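Local coordinates for protein alanine racemase 1 (Caldanaerobacter subterraneus subsp. tengcongensis MB4, PDB 4Y2W) that belongs to the alanine racemase family, whose members join an N-terminal TIM barrel to a C-terminal domain rich in beta strands, at residues 35-40 and 61-66; 203-208 and 220-225; 129-134 and 164-169; 170-175 and 208-213. The protein carries 1 engineered substitution. All coordinates share one frame; numbering follows the deposited sequence.

Three contacts illustrate how neighbouring strands close one parallel eight-stranded barrel. Interaction 1 joins strands 34-38 and 62-65, interaction 3 joins 126-131 and 160-166, and interaction 2 joins 203-208 and 222-224. Strand 222-224 borders strand 34-38, and strand 160-166 borders 203-208. All four contacts are largely buried, interactions 1 and 3 most completely; 2 and 4 include more partly exposed residues. Interactions 1 and 3 combine a backbone ladder with apolar and aromatic packing. Interaction 2 has a partly exposed end carrying a salt bridge and a buried end where an arginine meets a histidine. Interaction 4, much smaller, lies beyond the strands, where a loop meets helix 209-214 through methyl groups. It shares Asn-208 with interaction 2.

Interaction 1: 35-40 and 61-66; sequences IMAVIK and DYFGVA. With ALA (alanine), chain F.
The side chains of Met-36 and Tyr-62 lie side by side, pointing the same way, and the methionine can be followed atom by atom. CB of Met-36 meets the CB of Tyr-62 at 3.8 Å. With CG anti to the backbone N (chi1 167°), the chain then runs along the neighbouring strand, Met-36 CG lying 3.6 Å from the backbone N of Gly-64. The sulfur, Met-36 SD, comes next, 4.0 Å from Gly-64 CA, where there is only backbone to pass over. A bend at chi3 (-81°) turns the methyl CE of Met-36 back to the ring of Tyr-62, 3.5 Å from its CD1. At the far end of that ring, the Tyr-62 hydroxyl bonds to Thr-103 and Glu-163.

The opposite face of the two strands carries Ala-37 and Phe-63. Ile-39 CD1 reaches the phenylalanine ring there, 3.5 Å from CD1 of Phe-63, and Leu-55 of helix 48-58 packs on both Ala-37 and Phe-63. Between these two layers the backbones bond in parallel register: Tyr-62 N gives to Ile-35 O, Ala-37 N to Tyr-62 O, Gly-64 N to Ala-37 O, and Ile-39 N to Gly-64 O. Before the ladder begins, OD2 of Asp-61 takes the Ile-35 N-H on its anti lone pair, at 2.9 Å.

Past the strand ends, CB of Lys-40 packs on Ala-66, while its NZ stands 3.7 Å from O of the bound alanine and forms a salt bridge with Asp-317 of the second subunit. The arrangement is that of the first two strands of a TIM barrel, with a ligand-pocket residue just beyond a strand's C-terminal end.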
loop_
_atom_site.group_PDB
_atom_site.type_symbol
_atom_site.label_atom_id
_atom_site.label_comp_id
_atom_site.label_asym_id
_atom_site.label_seq_id
_atom_site.Cartn_x
_atom_site.Cartn_y
_atom_site.Cartn_z
ATOM N N ILE A 35 -0.257 -21.230 20.642
ATOM C CA ILE A 35 -0.780 -20.228 19.715
ATOM C C ILE A 35 0.343 -19.516 18.961
ATOM O O ILE A 35 1.278 -18.991 19.568
ATOM C CB ILE A 35 -1.669 -19.204 20.450
ATOM C CG1 ILE A 35 -2.942 -19.910 20.938
ATOM C CG2 ILE A 35 -2.012 -18.032 19.535
ATOM C CD1 ILE A 35 -3.889 -19.045 21.739
ATOM N N MET A 36 0.235 -19.519 17.634
ATOM C CA MET A 36 1.139 -18.780 16.765
ATOM C C MET A 36 0.391 -17.590 16.186
ATOM O O MET A 36 -0.470 -17.756 15.323
ATOM C CB MET A 36 1.634 -19.669 15.623
ATOM C CG MET A 36 2.326 -18.912 14.499
ATOM S SD MET A 36 2.857 -19.979 13.158
ATOM C CE MET A 36 4.380 -20.617 13.844
ATOM N N ALA A 37 0.724 -16.390 16.650
ATOM C CA ALA A 37 0.109 -15.173 16.118
ATOM C C ALA A 37 0.652 -14.875 14.717
ATOM O O ALA A 37 1.831 -14.562 14.552
ATOM C CB ALA A 37 0.360 -13.997 17.051
ATOM N N VAL A 38 -0.206 -15.002 13.708
ATOM C CA VAL A 38 0.150 -14.592 12.355
ATOM C C VAL A 38 0.068 -13.071 12.328
ATOM O O VAL A 38 -0.993 -12.500 12.569
ATOM C CB VAL A 38 -0.797 -15.196 11.299
ATOM C CG1 VAL A 38 -0.450 -14.691 9.904
ATOM C CG2 VAL A 38 -0.743 -16.719 11.348
ATOM N N ILE A 39 1.199 -12.423 12.069
ATOM C CA ILE A 39 1.256 -10.965 12.005
ATOM C C ILE A 39 1.978 -10.529 10.730
ATOM O O ILE A 39 2.691 -9.520 10.713
ATOM C CB ILE A 39 1.919 -10.355 13.265
ATOM C CG1 ILE A 39 3.330 -10.915 13.482
ATOM C CG2 ILE A 39 1.062 -10.628 14.490
ATOM C CD1 ILE A 39 4.105 -10.221 14.582
ATOM N N LYS A 40 1.769 -11.293 9.660
ATOM C CA LYS A 40 2.346 -10.978 8.357
ATOM C C LYS A 40 1.714 -9.730 7.756
ATOM O O LYS A 40 0.708 -9.228 8.259
ATOM C CB LYS A 40 2.211 -12.166 7.396
ATOM C CG LYS A 40 0.787 -12.595 7.055
ATOM C CD LYS A 40 0.762 -14.080 6.718
ATOM C CE LYS A 40 -0.585 -14.542 6.197
ATOM N NZ LYS A 40 -0.701 -14.264 4.742
ATOM N N ASP A 61 3.140 -18.022 21.996
ATOM C CA ASP A 61 4.093 -19.133 21.853
ATOM C C ASP A 61 4.971 -19.036 20.605
ATOM O O ASP A 61 6.124 -19.467 20.621
ATOM C CB ASP A 61 3.349 -20.474 21.853
ATOM C CG ASP A 61 2.585 -20.715 23.139
ATOM O OD1 ASP A 61 3.198 -20.609 24.219
ATOM O OD2 ASP A 61 1.373 -21.008 23.072
ATOM N N TYR A 62 4.420 -18.486 19.527
ATOM C CA TYR A 62 5.140 -18.359 18.259
ATOM C C TYR A 62 4.613 -17.149 17.489
ATOM O O TYR A 62 3.533 -16.634 17.786
ATOM C CB TYR A 62 4.933 -19.624 17.419
ATOM C CG TYR A 62 6.203 -20.313 16.961
ATOM C CD1 TYR A 62 7.001 -19.764 15.961
ATOM C CD2 TYR A 62 6.593 -21.532 17.514
ATOM C CE1 TYR A 62 8.158 -20.404 15.537
ATOM C CE2 TYR A 62 7.748 -22.175 17.096
ATOM C CZ TYR A 62 8.525 -21.608 16.108
ATOM O OH TYR A 62 9.667 -22.243 15.686
ATOM N N PHE A 63 5.384 -16.697 16.503
ATOM C CA PHE A 63 4.900 -15.730 15.521
ATOM C C PHE A 63 4.994 -16.312 14.118
ATOM O O PHE A 63 5.932 -17.040 13.800
ATOM C CB PHE A 63 5.702 -14.429 15.582
ATOM C CG PHE A 63 5.291 -13.513 16.694
ATOM C CD1 PHE A 63 4.009 -12.987 16.736
ATOM C CD2 PHE A 63 6.188 -13.160 17.690
ATOM C CE1 PHE A 63 3.625 -12.136 17.757
ATOM C CE2 PHE A 63 5.813 -12.306 18.714
ATOM C CZ PHE A 63 4.529 -11.794 18.748
ATOM N N GLY A 64 4.012 -15.979 13.290
ATOM C CA GLY A 64 4.017 -16.354 11.881
ATOM C C GLY A 64 4.165 -15.122 11.009
ATOM O O GLY A 64 3.458 -14.128 11.203
ATOM N N VAL A 65 5.094 -15.188 10.057
ATOM C CA VAL A 65 5.275 -14.126 9.073
ATOM C C VAL A 65 5.486 -14.692 7.674
ATOM O O VAL A 65 5.835 -15.863 7.507
ATOM C CB VAL A 65 6.454 -13.201 9.426
ATOM C CG1 VAL A 65 6.131 -12.394 10.671
ATOM C CG2 VAL A 65 7.742 -13.994 9.600
ATOM N N ALA A 66 5.284 -13.832 6.679
ATOM C CA ALA A 66 5.324 -14.224 5.277
ATOM C C ALA A 66 6.741 -14.292 4.715
ATOM O O ALA A 66 7.062 -15.219 3.972
ATOM C CB ALA A 66 4.484 -13.267 4.449
HETATM N N ALA F . -5.043 -14.627 5.445
HETATM C CA ALA F . -4.157 -15.661 4.822
HETATM C C ALA F . -4.157 -15.586 3.288
HETATM O O ALA F . -3.202 -16.015 2.639
HETATM C CB ALA F . -4.564 -17.053 5.284
HETATM O OXT ALA F . -5.101 -15.107 2.651
#

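Interaction 2: 203-208 and 220-225; sequences LKHIAN and LDMVRP. With PO4 (phosphate ion), chain C.
The imidazole of His-205 is covered on one face by the methyl of Met-222, whose CE sits 3.6 Å above the ring plane and over its centre, a CH-pi contact. The ring of Tyr-166 lies on the other side, its plane about 10° from that of the histidine. At the imidazole edge are Leu-203 O and CD of Arg-224. The guanidinium of Arg-224 is turned 72° from the imidazole and presents its own edge, NH1 standing 3.3 Å from His-205 ND1. NH2 of Arg-224 bonds to the carbonyl of Ser-167.

His-205, Met-222 and Arg-224 belong to the two strands of a beta-alpha-beta unit, strand 203-208, helix 209-214 and strand 222-224, which supplies the seventh and eighth strands of the TIM barrel. The strands are pinned at two places. Near their C-terminal ends, Arg-224 N gives a bond of 3.0 Å to Ala-207 O. At their N-terminal ends, Asp-221 N bonds to Lys-204 O, and Asp-221 OD2 is gripped twice: its anti lone pair takes Lys-204 N at 2.9 Å, its syn lone pair Lys-204 NZ at 3.0 Å in a salt bridge. Bends at chi3 and chi4 curl the lysine back to that same oxygen. Leu-220 CD1 packs against Ile-206 CG2 at 3.6 Å, and helix 177-195 covers the leucine.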
loop_
_atom_site.group_PDB
_atom_site.type_symbol
_atom_site.label_atom_id
_atom_site.label_comp_id
_atom_site.label_asym_id
_atom_site.label_seq_id
_atom_site.Cartn_x
_atom_site.Cartn_y
_atom_site.Cartn_z
ATOM N N LEU A 203 5.560 -30.311 16.927
ATOM C CA LEU A 203 4.581 -29.294 16.525
ATOM C C LEU A 203 3.856 -29.636 15.223
ATOM O O LEU A 203 4.328 -29.336 14.125
ATOM C CB LEU A 203 5.241 -27.912 16.438
ATOM C CG LEU A 203 5.209 -27.086 17.732
ATOM C CD1 LEU A 203 5.772 -27.861 18.918
ATOM C CD2 LEU A 203 5.958 -25.774 17.542
ATOM N N LYS A 204 2.706 -30.286 15.369
ATOM C CA LYS A 204 1.787 -30.522 14.263
ATOM C C LYS A 204 0.714 -29.445 14.326
ATOM O O LYS A 204 0.108 -29.232 15.383
ATOM C CB LYS A 204 1.145 -31.909 14.375
ATOM C CG LYS A 204 2.137 -33.044 14.609
ATOM C CD LYS A 204 1.467 -34.411 14.632
ATOM C CE LYS A 204 0.563 -34.620 15.842
ATOM N NZ LYS A 204 1.310 -34.621 17.128
ATOM N N HIS A 205 0.490 -28.758 13.208
ATOM C CA HIS A 205 -0.520 -27.698 13.147
ATOM C C HIS A 205 -1.056 -27.509 11.739
ATOM O O HIS A 205 -0.360 -27.761 10.760
ATOM C CB HIS A 205 0.031 -26.377 13.697
ATOM C CG HIS A 205 1.319 -25.936 13.071
ATOM N ND1 HIS A 205 1.418 -24.803 12.294
ATOM C CD2 HIS A 205 2.566 -26.462 13.126
ATOM C CE1 HIS A 205 2.668 -24.654 11.890
ATOM N NE2 HIS A 205 3.383 -25.648 12.382
ATOM N N ILE A 206 -2.309 -27.077 11.650
ATOM C CA ILE A 206 -2.991 -26.947 10.363
ATOM C C ILE A 206 -4.080 -25.862 10.335
ATOM O O ILE A 206 -4.384 -25.318 9.274
ATOM C CB ILE A 206 -3.588 -28.313 9.943
ATOM C CG1 ILE A 206 -4.051 -28.295 8.482
ATOM C CG2 ILE A 206 -4.729 -28.716 10.871
ATOM C CD1 ILE A 206 -4.329 -29.673 7.919
ATOM N N ALA A 207 -4.651 -25.538 11.493
ATOM C CA ALA A 207 -5.819 -24.666 11.564
ATOM C C ALA A 207 -5.481 -23.174 11.499
ATOM O O ALA A 207 -4.688 -22.670 12.301
ATOM C CB ALA A 207 -6.603 -24.962 12.836
ATOM N N ASN A 208 -6.089 -22.488 10.530
ATOM C CA ASN A 208 -6.170 -21.022 10.524
ATOM C C ASN A 208 -7.486 -20.605 11.199
ATOM O O ASN A 208 -8.231 -21.466 11.668
ATOM C CB ASN A 208 -6.061 -20.472 9.094
ATOM C CG ASN A 208 -7.142 -21.010 8.162
ATOM O OD1 ASN A 208 -7.808 -22.004 8.463
ATOM N ND2 ASN A 208 -7.311 -20.355 7.015
ATOM N N LEU A 220 -4.878 -29.547 16.956
ATOM C CA LEU A 220 -3.584 -30.244 17.052
ATOM C C LEU A 220 -2.678 -29.643 18.143
ATOM O O LEU A 220 -3.168 -29.278 19.210
ATOM C CB LEU A 220 -2.892 -30.280 15.680
ATOM C CG LEU A 220 -3.636 -30.983 14.542
ATOM C CD1 LEU A 220 -2.928 -30.743 13.219
ATOM C CD2 LEU A 220 -3.765 -32.475 14.813
ATOM N N ASP A 221 -1.375 -29.536 17.883
ATOM C CA ASP A 221 -0.421 -29.036 18.876
ATOM C C ASP A 221 -0.317 -27.512 18.867
ATOM O O ASP A 221 0.021 -26.908 19.884
ATOM C CB ASP A 221 0.968 -29.632 18.630
ATOM C CG ASP A 221 0.958 -31.148 18.586
ATOM O OD1 ASP A 221 0.443 -31.776 19.533
ATOM O OD2 ASP A 221 1.464 -31.710 17.591
ATOM N N MET A 222 -0.586 -26.897 17.716
ATOM C CA MET A 222 -0.519 -25.443 17.585
ATOM C C MET A 222 -1.579 -24.920 16.617
ATOM O O MET A 222 -2.049 -25.636 15.734
ATOM C CB MET A 222 0.883 -25.015 17.135
ATOM C CG MET A 222 1.165 -23.526 17.267
ATOM S SD MET A 222 2.918 -23.128 17.152
ATOM C CE MET A 222 3.310 -23.767 15.525
ATOM N N VAL A 223 -1.943 -23.656 16.801
ATOM C CA VAL A 223 -3.013 -23.015 16.049
ATOM C C VAL A 223 -2.524 -21.657 15.506
ATOM O O VAL A 223 -1.687 -21.003 16.131
ATOM C CB VAL A 223 -4.271 -22.936 16.952
ATOM C CG1 VAL A 223 -4.885 -21.549 17.001
ATOM C CG2 VAL A 223 -5.292 -23.983 16.527
ATOM N N ARG A 224 -3.032 -21.250 14.339
ATOM C CA ARG A 224 -2.495 -20.090 13.598
ATOM C C ARG A 224 -3.510 -18.953 13.357
ATOM O O ARG A 224 -3.932 -18.719 12.217
ATOM C CB ARG A 224 -1.937 -20.551 12.244
ATOM C CG ARG A 224 -0.787 -21.550 12.312
ATOM C CD ARG A 224 -0.112 -21.691 10.952
ATOM N NE ARG A 224 -1.077 -21.993 9.892
ATOM C CZ ARG A 224 -1.262 -23.181 9.313
ATOM N NH1 ARG A 224 -0.544 -24.249 9.650
ATOM N NH2 ARG A 224 -2.184 -23.302 8.367
ATOM N N PRO A 225 -3.893 -18.227 14.421
ATOM C CA PRO A 225 -4.798 -17.092 14.232
ATOM C C PRO A 225 -4.092 -15.893 13.608
ATOM O O PRO A 225 -2.981 -15.549 14.019
ATOM C CB PRO A 225 -5.243 -16.761 15.658
ATOM C CG PRO A 225 -4.111 -17.206 16.514
ATOM C CD PRO A 225 -3.558 -18.431 15.842
HETATM P P PO4 C . -5.875 -16.356 8.865
HETATM O O1 PO4 C . -6.701 -16.197 10.121
HETATM O O2 PO4 C . -6.633 -17.171 7.839
HETATM O O3 PO4 C . -4.581 -17.062 9.205
HETATM O O4 PO4 C . -5.577 -14.991 8.286
#

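Interaction 3: 129-134 and 164-169; sequences HIKIDT and GIYSHF
His-129 lays one face of its ring on Gly-164, whose CA stands 3.5 Å from the ring centroid, a CH-pi contact with backbone alone. Two residues on, Tyr-166 repeats the theme with a side chain as partner: CB of Lys-131 lies over one face of the phenol ring, toward its rim, and the lysine CD continues to 3.7 Å from CE2. On the other side of the strands, CG1 of Ile-132 meets CG1 of Ile-165 at 3.8 Å.

The backbones beneath are the fifth and sixth strands of the TIM barrel, linked through helix 144-155 as a beta-alpha-beta unit. Ile-130 N bonds to Gly-164 O, Tyr-166 N to Ile-130 O, and Ile-132 N to Tyr-166 O. Where this ladder ends, hydroxyls take over. Ser-167 OG, anti to its backbone N (chi1 -168°), donates to Ile-132 O at 2.6 Å and accepts from Thr-134 OG1 at 2.7 Å.

Further out, Gln-183 bonds to Thr-134 OG1, Glu-163 to NE2 of His-129, and Thr-105 to the tyrosine hydroxyl. Just after Ser-167, His-168 enters the pocket and touches the bound alanine.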
loop_
_atom_site.group_PDB
_atom_site.type_symbol
_atom_site.label_atom_id
_atom_site.label_comp_id
_atom_site.label_asym_id
_atom_site.label_seq_id
_atom_site.Cartn_x
_atom_site.Cartn_y
_atom_site.Cartn_z
ATOM N N HIS A 129 10.196 -26.223 9.989
ATOM C CA HIS A 129 8.855 -26.796 9.964
ATOM C C HIS A 129 8.580 -27.300 8.555
ATOM O O HIS A 129 8.814 -26.579 7.586
ATOM C CB HIS A 129 7.820 -25.737 10.343
ATOM C CG HIS A 129 7.746 -25.458 11.811
ATOM N ND1 HIS A 129 6.613 -24.954 12.410
ATOM C CD2 HIS A 129 8.651 -25.627 12.804
ATOM C CE1 HIS A 129 6.826 -24.814 13.706
ATOM N NE2 HIS A 129 8.055 -25.218 13.972
ATOM N N ILE A 130 8.049 -28.493 8.436
ATOM C CA ILE A 130 7.810 -29.072 7.137
ATOM C C ILE A 130 6.406 -28.774 6.630
ATOM O O ILE A 130 5.452 -28.992 7.326
ATOM C CB ILE A 130 8.093 -30.581 7.185
ATOM C CG1 ILE A 130 9.516 -30.838 7.636
ATOM C CG2 ILE A 130 7.903 -31.213 5.840
ATOM C CD1 ILE A 130 10.570 -30.101 6.856
ATOM N N LYS A 131 6.280 -28.265 5.415
ATOM C CA LYS A 131 4.963 -27.952 4.878
ATOM C C LYS A 131 4.457 -29.046 4.003
ATOM O O LYS A 131 5.143 -29.530 3.141
ATOM C CB LYS A 131 4.907 -26.606 4.140
ATOM C CG LYS A 131 3.696 -26.385 3.236
ATOM C CD LYS A 131 2.550 -25.566 3.820
ATOM C CE LYS A 131 1.430 -25.307 2.807
ATOM N NZ LYS A 131 1.055 -23.908 2.428
ATOM N N ILE A 132 3.214 -29.411 4.244
ATOM C CA ILE A 132 2.559 -30.436 3.483
ATOM C C ILE A 132 1.398 -29.874 2.690
ATOM O O ILE A 132 0.583 -29.151 3.202
ATOM C CB ILE A 132 2.065 -31.550 4.413
ATOM C CG1 ILE A 132 3.171 -31.959 5.357
ATOM C CG2 ILE A 132 1.627 -32.752 3.619
ATOM C CD1 ILE A 132 4.337 -32.621 4.672
ATOM N N ASP A 133 1.325 -30.234 1.425
ATOM C CA ASP A 133 0.226 -29.789 0.579
ATOM C C ASP A 133 -0.874 -30.851 0.576
ATOM O O ASP A 133 -0.765 -31.871 -0.105
ATOM C CB ASP A 133 0.735 -29.528 -0.837
ATOM C CG ASP A 133 -0.224 -28.699 -1.660
ATOM O OD1 ASP A 133 -1.455 -28.819 -1.458
ATOM O OD2 ASP A 133 0.261 -27.923 -2.515
ATOM N N THR A 134 -1.933 -30.603 1.342
ATOM C CA THR A 134 -3.021 -31.563 1.499
ATOM C C THR A 134 -4.222 -31.272 0.599
ATOM O O THR A 134 -5.241 -31.951 0.703
ATOM C CB THR A 134 -3.503 -31.613 2.963
ATOM O OG1 THR A 134 -3.808 -30.290 3.418
ATOM C CG2 THR A 134 -2.433 -32.211 3.860
ATOM N N GLY A 164 8.715 -28.787 13.635
ATOM C CA GLY A 164 7.313 -28.715 13.231
ATOM C C GLY A 164 6.984 -29.324 11.885
ATOM O O GLY A 164 7.867 -29.618 11.075
ATOM N N ILE A 165 5.692 -29.528 11.664
ATOM C CA ILE A 165 5.172 -29.989 10.383
ATOM C C ILE A 165 3.752 -29.450 10.252
ATOM O O ILE A 165 2.966 -29.541 11.196
ATOM C CB ILE A 165 5.204 -31.532 10.260
ATOM C CG1 ILE A 165 4.624 -31.977 8.913
ATOM C CG2 ILE A 165 4.449 -32.195 11.405
ATOM C CD1 ILE A 165 4.992 -33.392 8.520
ATOM N N TYR A 166 3.427 -28.869 9.100
ATOM C CA TYR A 166 2.128 -28.223 8.945
ATOM C C TYR A 166 1.574 -28.229 7.535
ATOM O O TYR A 166 2.277 -28.540 6.572
ATOM C CB TYR A 166 2.183 -26.789 9.480
ATOM C CG TYR A 166 2.977 -25.803 8.649
ATOM C CD1 TYR A 166 4.366 -25.828 8.639
ATOM C CD2 TYR A 166 2.334 -24.828 7.889
ATOM C CE1 TYR A 166 5.093 -24.917 7.887
ATOM C CE2 TYR A 166 3.049 -23.915 7.133
ATOM C CZ TYR A 166 4.429 -23.962 7.137
ATOM O OH TYR A 166 5.138 -23.054 6.385
ATOM N N SER A 167 0.289 -27.899 7.455
ATOM C CA SER A 167 -0.439 -27.780 6.198
ATOM C C SER A 167 -1.419 -26.608 6.317
ATOM O O SER A 167 -1.405 -25.883 7.316
ATOM C CB SER A 167 -1.177 -29.085 5.885
ATOM O OG SER A 167 -1.660 -29.096 4.553
ATOM N N HIS A 168 -2.265 -26.431 5.303
ATOM C CA HIS A 168 -3.174 -25.285 5.228
ATOM C C HIS A 168 -4.485 -25.691 4.551
ATOM O O HIS A 168 -4.466 -26.336 3.498
ATOM C CB HIS A 168 -2.501 -24.155 4.439
ATOM C CG HIS A 168 -3.061 -22.794 4.717
ATOM N ND1 HIS A 168 -2.520 -21.946 5.658
ATOM C CD2 HIS A 168 -4.102 -22.127 4.165
ATOM C CE1 HIS A 168 -3.210 -20.819 5.684
ATOM N NE2 HIS A 168 -4.176 -20.903 4.786
ATOM N N PHE A 169 -5.614 -25.317 5.156
ATOM C CA PHE A 169 -6.933 -25.652 4.610
ATOM C C PHE A 169 -7.264 -24.781 3.400
ATOM O O PHE A 169 -7.058 -23.568 3.435
ATOM C CB PHE A 169 -8.034 -25.486 5.668
ATOM C CG PHE A 169 -8.008 -26.531 6.751
ATOM C CD1 PHE A 169 -8.139 -27.880 6.439
ATOM C CD2 PHE A 169 -7.877 -26.167 8.085
ATOM C CE1 PHE A 169 -8.123 -28.843 7.434
ATOM C CE2 PHE A 169 -7.862 -27.128 9.084
ATOM C CZ PHE A 169 -7.985 -28.466 8.758
#

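Interaction 4: 170-175 and 208-213; sequences AAASED and NAAAIL. With PO4 (phosphate ion), chain C.
Ala-172 and Ser-173, in the loop that leaves strand 160-166, rest against the first turn of helix 209-214, at the C-terminal end of the strands of the TIM barrel. The contact is small, about 148 Å² in all, and is made chiefly by methyl groups. CB of Ala-210 points at the loop and meets its backbone at the carbonyl carbon C of Ala-172, 3.4 Å away. The same methyl touches CB of Ala-172 at 3.6 Å, and OG of Ser-173 comes within 3.8 Å of it. CB of Ala-172, for its part, reaches along the helix start: OD1 of Asn-208 is 4.0 Å from it on one hand, and CB of Ala-211 is 4.4 Å from it on the other.

Asn-208 occupies the N-cap position, and the helix begins with a bond of 2.9 Å from Ile-212 N to Asn-208 O. The amide ND2 of Asn-208 makes a weak bond to O2 of a phosphate ion, at 3.4 Å. The phosphate, probably from the crystallisation liquor, also accepts a weak bond from the backbone, Ala-209 N to its O1 at 3.5 Å. Phosphate groups are often held in TIM barrels by helix N-termini after the last strands, and this ion is consistent with that habit.

Around the loop, Cys-180 of helix 177-195 packs on Ala-172, and Ser-235 bonds to the carbonyl of Ser-173. Gly-269 of the second subunit packs on Ala-171 and Glu-174.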
loop_
_atom_site.group_PDB
_atom_site.type_symbol
_atom_site.label_atom_id
_atom_site.label_comp_id
_atom_site.label_asym_id
_atom_site.label_seq_id
_atom_site.Cartn_x
_atom_site.Cartn_y
_atom_site.Cartn_z
ATOM N N ALA A 170 -7.796 -25.404 2.348
ATOM C CA ALA A 170 -8.129 -24.704 1.107
ATOM C C ALA A 170 -9.497 -24.025 1.136
ATOM O O ALA A 170 -9.685 -22.999 0.484
ATOM C CB ALA A 170 -8.055 -25.660 -0.073
ATOM N N ALA A 171 -10.450 -24.593 1.875
ATOM C CA ALA A 171 -11.816 -24.062 1.905
ATOM C C ALA A 171 -12.440 -24.107 3.299
ATOM O O ALA A 171 -13.609 -24.468 3.450
ATOM C CB ALA A 171 -12.689 -24.811 0.904
ATOM N N ALA A 172 -11.665 -23.725 4.311
ATOM C CA ALA A 172 -12.177 -23.612 5.679
ATOM C C ALA A 172 -13.027 -22.347 5.847
ATOM O O ALA A 172 -14.042 -22.362 6.550
ATOM C CB ALA A 172 -11.032 -23.624 6.681
ATOM N N SER A 173 -12.611 -21.260 5.196
ATOM C CA SER A 173 -13.385 -20.014 5.167
ATOM C C SER A 173 -14.700 -20.178 4.401
ATOM O O SER A 173 -15.689 -19.509 4.707
ATOM C CB SER A 173 -12.561 -18.889 4.532
ATOM O OG SER A 173 -11.384 -18.632 5.278
ATOM N N GLU A 174 -14.696 -21.056 3.397
ATOM C CA GLU A 174 -15.898 -21.370 2.622
ATOM C C GLU A 174 -16.733 -22.472 3.290
ATOM O O GLU A 174 -17.860 -22.748 2.870
ATOM C CB GLU A 174 -15.526 -21.783 1.193
ATOM C CG GLU A 174 -15.095 -20.633 0.288
ATOM C CD GLU A 174 -13.659 -20.167 0.504
ATOM O OE1 GLU A 174 -12.938 -20.742 1.349
ATOM O OE2 GLU A 174 -13.249 -19.209 -0.188
ATOM N N ASP A 175 -16.163 -23.099 4.318
ATOM C CA ASP A 175 -16.842 -24.103 5.136
ATOM C C ASP A 175 -17.250 -25.343 4.335
ATOM O O ASP A 175 -18.379 -25.824 4.438
ATOM C CB ASP A 175 -18.048 -23.487 5.862
ATOM C CG ASP A 175 -18.470 -24.288 7.083
ATOM O OD1 ASP A 175 -17.592 -24.855 7.769
ATOM O OD2 ASP A 175 -19.682 -24.344 7.364
ATOM N N ASN A 208 -6.089 -22.488 10.530
ATOM C CA ASN A 208 -6.170 -21.022 10.524
ATOM C C ASN A 208 -7.486 -20.605 11.199
ATOM O O ASN A 208 -8.231 -21.466 11.668
ATOM C CB ASN A 208 -6.061 -20.472 9.094
ATOM C CG ASN A 208 -7.142 -21.010 8.162
ATOM O OD1 ASN A 208 -7.808 -22.004 8.463
ATOM N ND2 ASN A 208 -7.311 -20.355 7.015
ATOM N N ALA A 209 -7.772 -19.305 11.252
ATOM C CA ALA A 209 -8.951 -18.789 11.978
ATOM C C ALA A 209 -10.269 -19.524 11.676
ATOM O O ALA A 209 -11.059 -19.786 12.584
ATOM C CB ALA A 209 -9.112 -17.296 11.722
ATOM N N ALA A 210 -10.498 -19.853 10.408
ATOM C CA ALA A 210 -11.742 -20.503 9.993
ATOM C C ALA A 210 -11.917 -21.877 10.637
ATOM O O ALA A 210 -13.001 -22.215 11.115
ATOM C CB ALA A 210 -11.793 -20.621 8.479
ATOM N N ALA A 211 -10.844 -22.661 10.645
ATOM C CA ALA A 211 -10.860 -23.997 11.237
ATOM C C ALA A 211 -10.777 -23.951 12.764
ATOM O O ALA A 211 -11.242 -24.867 13.438
ATOM C CB ALA A 211 -9.723 -24.831 10.672
ATOM N N ILE A 212 -10.179 -22.895 13.308
ATOM C CA ILE A 212 -10.101 -22.727 14.760
ATOM C C ILE A 212 -11.494 -22.564 15.367
ATOM O O ILE A 212 -11.770 -23.083 16.451
ATOM C CB ILE A 212 -9.216 -21.519 15.137
ATOM C CG1 ILE A 212 -7.754 -21.814 14.797
ATOM C CG2 ILE A 212 -9.335 -21.188 16.623
ATOM C CD1 ILE A 212 -6.917 -20.574 14.570
ATOM N N LEU A 213 -12.365 -21.844 14.666
ATOM C CA LEU A 213 -13.730 -21.618 15.136
ATOM C C LEU A 213 -14.592 -22.867 14.966
ATOM O O LEU A 213 -15.283 -23.291 15.897
ATOM C CB LEU A 213 -14.362 -20.447 14.380
ATOM C CG LEU A 213 -13.710 -19.075 14.591
ATOM C CD1 LEU A 213 -14.199 -18.085 13.546
ATOM C CD2 LEU A 213 -13.976 -18.548 15.995
HETATM P P PO4 C . -5.875 -16.356 8.865
HETATM O O1 PO4 C . -6.701 -16.197 10.121
HETATM O O2 PO4 C . -6.633 -17.171 7.839
HETATM O O3 PO4 C . -4.581 -17.062 9.205
HETATM O O4 PO4 C . -5.577 -14.991 8.286
#